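Local coordinates for protein BtGH115A (Bacteroides thetaiotaomicron, PDB 5BY3) that probably removes alpha-linked 4-O-methyl-glucuronic acid from decorated arabinogalactans, as a family GH115 glycoside hydrolase, at residues A440-Q443 with I444-M448. Sequence-based numbering, arbitrary orientation.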
loop_
_atom_site.group_PDB
_atom_site.type_symbol
_atom_site.label_atom_id
_atom_site.label_comp_id
_atom_site.label_asym_id
_atom_site.label_seq_id
_atom_site.Cartn_x
_atom_site.Cartn_y
_atom_site.Cartn_z
ATOM N N ALA A 440 8.522 -1.377 2.918
ATOM C CA ALA A 440 7.137 -1.811 2.704
ATOM C C ALA A 440 7.087 -2.856 1.614
ATOM O O ALA A 440 6.008 -3.072 1.001
ATOM C CB ALA A 440 6.291 -0.616 2.253
ATOM N N GLU A 441 8.259 -3.436 1.328
ATOM C CA GLU A 441 8.435 -4.421 0.288
ATOM C C GLU A 441 7.302 -5.454 0.246
ATOM O O GLU A 441 6.739 -5.781 -0.817
ATOM C CB GLU A 441 9.749 -5.156 0.490
ATOM C CG GLU A 441 11.008 -4.296 0.383
ATOM C CD GLU A 441 11.567 -3.839 1.732
ATOM O OE1 GLU A 441 10.869 -3.919 2.769
ATOM O OE2 GLU A 441 12.747 -3.411 1.749
ATOM N N TYR A 442 6.946 -5.965 1.412
ATOM C CA TYR A 442 5.954 -6.989 1.442
ATOM C C TYR A 442 4.563 -6.444 1.035
ATOM O O TYR A 442 3.956 -6.990 0.086
ATOM C CB TYR A 442 5.915 -7.761 2.784
ATOM C CG TYR A 442 4.791 -8.781 2.712
ATOM C CD1 TYR A 442 4.892 -9.880 1.854
ATOM C CD2 TYR A 442 3.580 -8.583 3.391
ATOM C CE1 TYR A 442 3.850 -10.770 1.724
ATOM C CE2 TYR A 442 2.524 -9.492 3.257
ATOM C CZ TYR A 442 2.684 -10.578 2.420
ATOM O OH TYR A 442 1.690 -11.487 2.252
ATOM N N GLN A 443 4.076 -5.397 1.719
ATOM C CA GLN A 443 2.733 -4.822 1.418
ATOM C C GLN A 443 2.561 -4.410 -0.060
ATOM O O GLN A 443 1.498 -4.634 -0.658
ATOM C CB GLN A 443 2.382 -3.637 2.323
ATOM C CG GLN A 443 2.226 -3.970 3.818
ATOM C CD GLN A 443 3.520 -3.840 4.649
ATOM O OE1 GLN A 443 4.633 -3.799 4.101
ATOM N NE2 GLN A 443 3.378 -3.789 5.975
ATOM N N ILE A 444 3.635 -3.865 -0.632
ATOM C CA ILE A 444 3.694 -3.429 -2.002
ATOM C C ILE A 444 3.462 -4.641 -2.898
ATOM O O ILE A 444 2.658 -4.579 -3.829
ATOM C CB ILE A 444 5.045 -2.740 -2.319
ATOM C CG1 ILE A 444 5.164 -1.406 -1.554
ATOM C CG2 ILE A 444 5.236 -2.520 -3.831
ATOM C CD1 ILE A 444 6.571 -0.813 -1.507
ATOM N N GLU A 445 4.138 -5.742 -2.621
ATOM C CA GLU A 445 3.992 -6.892 -3.489
ATOM C C GLU A 445 2.601 -7.521 -3.325
ATOM O O GLU A 445 1.991 -7.980 -4.305
ATOM C CB GLU A 445 5.091 -7.915 -3.234
ATOM C CG GLU A 445 5.099 -9.053 -4.250
ATOM C CD GLU A 445 6.278 -9.985 -4.096
ATOM O OE1 GLU A 445 7.335 -9.559 -3.589
ATOM O OE2 GLU A 445 6.148 -11.160 -4.506
ATOM N N LEU A 446 2.089 -7.530 -2.103
ATOM C CA LEU A 446 0.723 -7.967 -1.883
ATOM C C LEU A 446 -0.257 -7.131 -2.739
ATOM O O LEU A 446 -1.010 -7.676 -3.529
ATOM C CB LEU A 446 0.361 -7.899 -0.396
ATOM C CG LEU A 446 -1.059 -8.357 0.017
ATOM C CD1 LEU A 446 -1.377 -9.813 -0.409
ATOM C CD2 LEU A 446 -1.225 -8.151 1.523
ATOM N N PHE A 447 -0.221 -5.810 -2.576
ATOM C CA PHE A 447 -1.022 -4.913 -3.358
ATOM C C PHE A 447 -0.887 -5.216 -4.861
ATOM O O PHE A 447 -1.881 -5.264 -5.564
ATOM C CB PHE A 447 -0.574 -3.481 -3.049
ATOM C CG PHE A 447 -1.548 -2.409 -3.468
ATOM C CD1 PHE A 447 -1.461 -1.822 -4.730
ATOM C CD2 PHE A 447 -2.534 -1.959 -2.583
ATOM C CE1 PHE A 447 -2.354 -0.825 -5.116
ATOM C CE2 PHE A 447 -3.419 -0.953 -2.961
ATOM C CZ PHE A 447 -3.313 -0.390 -4.226
HETATM N N MSE A 448 0.337 -5.440 -5.333
HETATM C CA MSE A 448 0.591 -5.576 -6.777
HETATM C C MSE A 448 0.122 -6.904 -7.280
HETATM O O MSE A 448 -0.358 -6.972 -8.420
HETATM C CB MSE A 448 2.034 -5.315 -7.245
HETATM C CG MSE A 448 2.488 -3.873 -7.031
HETATM SE SE MSE A 448 1.298 -2.508 -7.827
HETATM C CE MSE A 448 1.644 -1.134 -6.487
#
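Ile-444 N donates to Ala-440 O at 3.0 Å, the first rung of an alpha-helix that opens with Ala-440 at its N-cap position. Three more i-to-i+4 bonds continue the ladder. Phe-447 N reaches Gln-443 O at 2.8 Å, and Leu-446 N meets Tyr-442 O at 2.9 Å. Glu-445 N sits farther off, 3.2 Å from Glu-441 O. This helix, 441-452, follows strand 429-433 of the parallel sheet in the TIM-barrel-type domain, where Ile-444 and Phe-447 both pack on Leu-432 of that strand, and its start lies near the bound nickel ion, whose site includes Leu-404 and Asp-436. The polar side chains tie this buried start of the helix to its surroundings: Glu-445 forms a salt bridge with Arg-472 and accepts from the indoles of Trp-132 and Trp-469, while the Gln-443 amide bonds to Ser-407 OG and Met-409 O. Outward from the backbone, Leu-446 CD2 approaches the Tyr-442 ring obliquely, 4.3 Å from CE2; Tyr-442 OH bonds to His-465 ND1. With Ile-444 CG1 beside its own backbone N (chi1 -67°), that branch runs back toward the helix start, where CD1 rests 3.8 Å from Ala-440 CB and CG1 lies 3.2 Å from Ala-440 O.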